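Local coordinates for protein pentalenene synthase (Streptomyces chartreusis NRRL 3882, PDB 6Q4S) that probably cyclises farnesyl diphosphate to the bicyclic sesquiterpene alcohol 7-epi-alpha-eudesmol in a magnesium-dependent reaction, at residues A[156-159]-A[160-164]; A[21-24]-A[25-29]. All coordinates share one frame; numbering follows the deposited sequence.

Both contacts are local, each formed within one stretch of an all-helical terpene synthase chain. Contact 2 comes first in sequence, on helix 19-32 near the N-terminus; contact 1 follows at the C-terminal end of helix 136-161. Their centres lie 34 Å apart and their nearest atoms about 20 Å, so they do not touch. Contact 2 lies against helices 39-47, 50-57, 63-79 and 118-131, away from the probable active site. Contact 1 is nearer that region: the side chain of Glu156 is about 5 Å from that of Arg177, which probably binds the substrate. One contact thus ends a helix and meets the second subunit, whereas the other fits a helix into the bundle.

Contact 1: residues A[156-159]-A[160-164]; sequences EVDL and AARGL
Leu159 and Leu164 meet where helix 136-161 ends, their side chains crossing at about a right angle. The CD2 branch of Leu159 presses on CB of Leu164 at 3.5 Å, tighter than usual for two carbons. Leu159 has a skewed first torsion (chi1 -98°), well off the staggered value, consistent with strain in this close fit. Leu164 N donates to Leu159 O (2.8 Å), while Gly163 N reaches back to Ala160 O. With Gly163 at positive phi, which glycine tolerates readily, this is a Schellman motif, and the two leucines make the hydrophobic contact that accompanies it, between the residue four before the glycine and the one after.

In the same last turn, Arg162 N bonds Asp158 O at 2.9 Å. The arginine side chain sets off beside its own backbone N (chi1 -72°) and then runs extended to NE, which carries CG past Asp158 O at 3.2 Å and brings one guanidinium face over Asp158 CB. Asp158 OD2, 4.6 Å from Arg162 NH2, lies well out of the guanidinium plane, and no N-H points at it. Instead a water donates to Asp158 OD1 and weakly accepts from Arg162 NE. OD1 has a stronger partner in Arg114 of the second subunit, through a salt bridge. The aspartate's charge is probably spent mainly on the subunit interface, with Arg162 adding only diffuse electrostatic attraction.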
loop_
_atom_site.group_PDB
_atom_site.type_symbol
_atom_site.label_atom_id
_atom_site.label_comp_id
_atom_site.label_asym_id
_atom_site.label_seq_id
_atom_site.Cartn_x
_atom_site.Cartn_y
_atom_site.Cartn_z
ATOM N N GLU A 156 -3.494 14.856 -11.111
ATOM C CA GLU A 156 -4.377 16.030 -11.313
ATOM C C GLU A 156 -3.602 17.336 -11.288
ATOM O O GLU A 156 -3.773 18.186 -12.168
ATOM C CB GLU A 156 -5.443 16.036 -10.214
ATOM C CG GLU A 156 -6.533 17.083 -10.231
ATOM C CD GLU A 156 -7.580 16.750 -9.139
ATOM O OE1 GLU A 156 -7.244 16.707 -7.910
ATOM O OE2 GLU A 156 -8.679 16.382 -9.521
ATOM N N VAL A 157 -2.729 17.465 -10.314
ATOM C CA VAL A 157 -1.814 18.568 -10.199
ATOM C C VAL A 157 -0.904 18.749 -11.433
ATOM O O VAL A 157 -0.627 19.949 -11.870
ATOM C CB VAL A 157 -0.960 18.439 -8.933
ATOM C CG1 VAL A 157 0.199 19.409 -8.948
ATOM C CG2 VAL A 157 -1.811 18.665 -7.641
ATOM N N ASP A 158 -0.376 17.623 -11.956
ATOM C CA ASP A 158 0.496 17.699 -13.144
ATOM C C ASP A 158 -0.335 18.077 -14.374
ATOM O O ASP A 158 0.143 18.830 -15.203
ATOM C CB ASP A 158 1.284 16.394 -13.417
ATOM C CG ASP A 158 2.402 16.135 -12.410
ATOM O OD1 ASP A 158 3.100 17.089 -11.963
ATOM O OD2 ASP A 158 2.604 14.928 -12.066
ATOM N N LEU A 159 -1.542 17.537 -14.494
ATOM C CA LEU A 159 -2.461 17.849 -15.601
ATOM C C LEU A 159 -2.709 19.332 -15.717
ATOM O O LEU A 159 -2.775 19.865 -16.831
ATOM C CB LEU A 159 -3.818 17.196 -15.493
ATOM C CG LEU A 159 -4.163 15.906 -16.236
ATOM C CD1 LEU A 159 -5.616 15.550 -15.955
ATOM C CD2 LEU A 159 -3.983 16.049 -17.734
ATOM N N ALA A 160 -2.842 19.986 -14.568
ATOM C CA ALA A 160 -3.101 21.406 -14.519
ATOM C C ALA A 160 -1.854 22.187 -14.801
ATOM O O ALA A 160 -1.918 23.076 -15.610
ATOM C CB ALA A 160 -3.693 21.797 -13.179
ATOM N N ALA A 161 -0.743 21.893 -14.128
ATOM C CA ALA A 161 0.522 22.557 -14.383
ATOM C C ALA A 161 0.981 22.414 -15.865
ATOM O O ALA A 161 1.635 23.274 -16.380
ATOM C CB ALA A 161 1.602 22.069 -13.458
ATOM N N ARG A 162 0.598 21.351 -16.550
ATOM C CA ARG A 162 0.994 21.151 -17.959
ATOM C C ARG A 162 0.083 21.806 -19.007
ATOM O O ARG A 162 0.361 21.705 -20.209
ATOM C CB ARG A 162 1.090 19.653 -18.261
ATOM C CG ARG A 162 2.318 19.054 -17.594
ATOM C CD ARG A 162 2.224 17.533 -17.624
ATOM N NE ARG A 162 3.369 16.990 -16.890
ATOM C CZ ARG A 162 3.639 15.690 -16.791
ATOM N NH1 ARG A 162 2.891 14.805 -17.409
ATOM N NH2 ARG A 162 4.721 15.293 -16.113
ATOM N N GLY A 163 -0.997 22.455 -18.570
ATOM C CA GLY A 163 -1.885 23.102 -19.470
ATOM C C GLY A 163 -2.827 22.135 -20.069
ATOM O O GLY A 163 -3.319 22.369 -21.149
ATOM N N LEU A 164 -3.105 21.023 -19.380
ATOM C CA LEU A 164 -3.896 19.972 -19.961
ATOM C C LEU A 164 -5.289 19.801 -19.376
ATOM O O LEU A 164 -5.980 18.810 -19.675
ATOM C CB LEU A 164 -3.139 18.644 -19.899
ATOM C CG LEU A 164 -1.823 18.606 -20.713
ATOM C CD1 LEU A 164 -1.010 17.373 -20.282
ATOM C CD2 LEU A 164 -2.152 18.571 -22.180
HETATM O O HOH W 1 4.136 18.593 -14.163
#

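Contact 2: residues A[21-24]-A[25-29]; sequences YARA and RHLRW
Tyr21 and Arg25, one helical turn apart, lay a phenol against a guanidinium with their planes only 21° from parallel. Tyr21 OH sits 3.1 Å above the guanidinium plane, over its centre, where no N-H of Arg25 can be directed at it. Its hydroxyl is satisfied elsewhere, by a weak hydrogen bond with Asp64. The placing of Arg25 NH1 is doubtful, as is its short, weak link to a water; the same water donates to Tyr21 O (2.7 Å). With an alanine here, the guanidinium of Arg25 would probably be left without the phenol it lies against, and Asp64 without its weak hydroxyl partner.

The helix backbone supplies the other pairings. Ala22 O accepts from His26 N and Arg23 O from Leu27 N, both at 2.8 Å, whereas Arg28 N reaches Ala24 O only weakly, at 3.4 Å. Arg23 points its CG away from its own nitrogen (chi1 -169°) and lies alongside Leu27, CG to CD1 4.0 Å. Its charged end reaches salt bridges with Asp49, just before helix 50-57, and Glu20, so an arginine suits a place that is apolar near the backbone and acidic beyond.

On the buried side, His26 has both ring nitrogens engaged: NE2 with Tyr45 OH, ND1 with Asn71 OD1. Trp29 NE1 is matched by Glu125. Buried Ala22 touches Met66 of helix 63-79, where a small residue suits the helix-helix contact. This is an amphipathic helix of the all-alpha class I terpene synthase fold, its inner polar groups paired with neighbouring helices, Arg25 and Arg28 on its exposed side.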
loop_
_atom_site.group_PDB
_atom_site.type_symbol
_atom_site.label_atom_id
_atom_site.label_comp_id
_atom_site.label_asym_id
_atom_site.label_seq_id
_atom_site.Cartn_x
_atom_site.Cartn_y
_atom_site.Cartn_z
ATOM N N TYR A 21 -17.606 19.956 20.605
ATOM C CA TYR A 21 -16.473 19.577 21.496
ATOM C C TYR A 21 -15.161 19.416 20.639
ATOM O O TYR A 21 -14.109 20.011 20.920
ATOM C CB TYR A 21 -16.824 18.233 22.192
ATOM C CG TYR A 21 -15.654 17.607 22.884
ATOM C CD1 TYR A 21 -15.277 18.018 24.162
ATOM C CD2 TYR A 21 -14.865 16.650 22.232
ATOM C CE1 TYR A 21 -14.185 17.436 24.800
ATOM C CE2 TYR A 21 -13.754 16.093 22.853
ATOM C CZ TYR A 21 -13.416 16.508 24.139
ATOM O OH TYR A 21 -12.325 15.941 24.745
ATOM N N ALA A 22 -15.285 18.639 19.579
ATOM C CA ALA A 22 -14.115 18.302 18.705
ATOM C C ALA A 22 -13.670 19.407 17.799
ATOM O O ALA A 22 -12.442 19.651 17.637
ATOM C CB ALA A 22 -14.414 17.048 17.954
ATOM N N ARG A 23 -14.620 20.167 17.244
ATOM C CA ARG A 23 -14.295 21.386 16.474
ATOM C C ARG A 23 -13.357 22.275 17.240
ATOM O O ARG A 23 -12.384 22.775 16.713
ATOM C CB ARG A 23 -15.574 22.206 16.097
ATOM C CG ARG A 23 -15.368 23.320 15.100
ATOM C CD ARG A 23 -16.335 24.495 15.246
ATOM N NE ARG A 23 -17.705 24.055 15.097
ATOM C CZ ARG A 23 -18.281 23.826 13.918
ATOM N NH1 ARG A 23 -17.590 23.938 12.790
ATOM N NH2 ARG A 23 -19.536 23.438 13.864
ATOM N N ALA A 24 -13.681 22.536 18.499
ATOM C CA ALA A 24 -12.873 23.435 19.287
ATOM C C ALA A 24 -11.426 22.941 19.449
ATOM O O ALA A 24 -10.505 23.692 19.268
ATOM C CB ALA A 24 -13.530 23.660 20.680
ATOM N N ARG A 25 -11.245 21.688 19.768
ATOM C CA ARG A 25 -9.877 21.126 19.846
ATOM C C ARG A 25 -9.154 21.120 18.486
ATOM O O ARG A 25 -7.924 21.349 18.386
ATOM C CB ARG A 25 -9.963 19.715 20.399
ATOM C CG ARG A 25 -10.397 19.694 21.856
ATOM C CD ARG A 25 -10.461 18.289 22.389
ATOM N NE ARG A 25 -9.994 18.208 23.771
ATOM C CZ ARG A 25 -10.671 18.637 24.847
ATOM N NH1 ARG A 25 -11.880 19.204 24.732
ATOM N NH2 ARG A 25 -10.126 18.505 26.065
ATOM N N HIS A 26 -9.932 20.797 17.458
ATOM C CA HIS A 26 -9.428 20.680 16.059
ATOM C C HIS A 26 -8.938 22.018 15.602
ATOM O O HIS A 26 -7.847 22.138 15.039
ATOM C CB HIS A 26 -10.509 20.137 15.068
ATOM C CG HIS A 26 -10.129 20.345 13.649
ATOM N ND1 HIS A 26 -9.031 19.718 13.107
ATOM C CD2 HIS A 26 -10.603 21.187 12.700
ATOM C CE1 HIS A 26 -8.855 20.152 11.876
ATOM N NE2 HIS A 26 -9.801 21.032 11.601
ATOM N N LEU A 27 -9.711 23.083 15.850
ATOM C CA LEU A 27 -9.251 24.415 15.467
ATOM C C LEU A 27 -7.979 24.920 16.130
ATOM O O LEU A 27 -7.206 25.669 15.493
ATOM C CB LEU A 27 -10.336 25.494 15.602
ATOM C CG LEU A 27 -11.557 25.270 14.723
ATOM C CD1 LEU A 27 -12.664 26.249 15.174
ATOM C CD2 LEU A 27 -11.174 25.432 13.266
ATOM N N ARG A 28 -7.784 24.568 17.390
ATOM C CA ARG A 28 -6.516 24.870 18.073
ATOM C C ARG A 28 -5.353 24.053 17.515
ATOM O O ARG A 28 -4.242 24.568 17.357
ATOM C CB ARG A 28 -6.688 24.578 19.559
ATOM C CG ARG A 28 -7.318 25.829 20.229
ATOM C CD ARG A 28 -8.224 25.442 21.359
ATOM N NE ARG A 28 -7.417 24.799 22.335
ATOM C CZ ARG A 28 -7.788 23.779 23.070
ATOM N NH1 ARG A 28 -9.000 23.256 22.969
ATOM N NH2 ARG A 28 -6.898 23.284 23.928
ATOM N N TRP A 29 -5.659 22.797 17.204
ATOM C CA TRP A 29 -4.669 21.894 16.590
ATOM C C TRP A 29 -4.142 22.412 15.249
ATOM O O TRP A 29 -2.939 22.349 15.003
ATOM C CB TRP A 29 -5.258 20.520 16.494
ATOM C CG TRP A 29 -4.332 19.423 15.910
ATOM C CD1 TRP A 29 -3.517 18.564 16.622
ATOM C CD2 TRP A 29 -4.227 19.023 14.534
ATOM N NE1 TRP A 29 -2.901 17.678 15.757
ATOM C CE2 TRP A 29 -3.339 17.912 14.481
ATOM C CE3 TRP A 29 -4.805 19.476 13.352
ATOM C CZ2 TRP A 29 -2.982 17.284 13.270
ATOM C CZ3 TRP A 29 -4.438 18.850 12.120
ATOM C CH2 TRP A 29 -3.532 17.774 12.105
HETATM O O HOH W 2 -13.453 20.653 23.420
#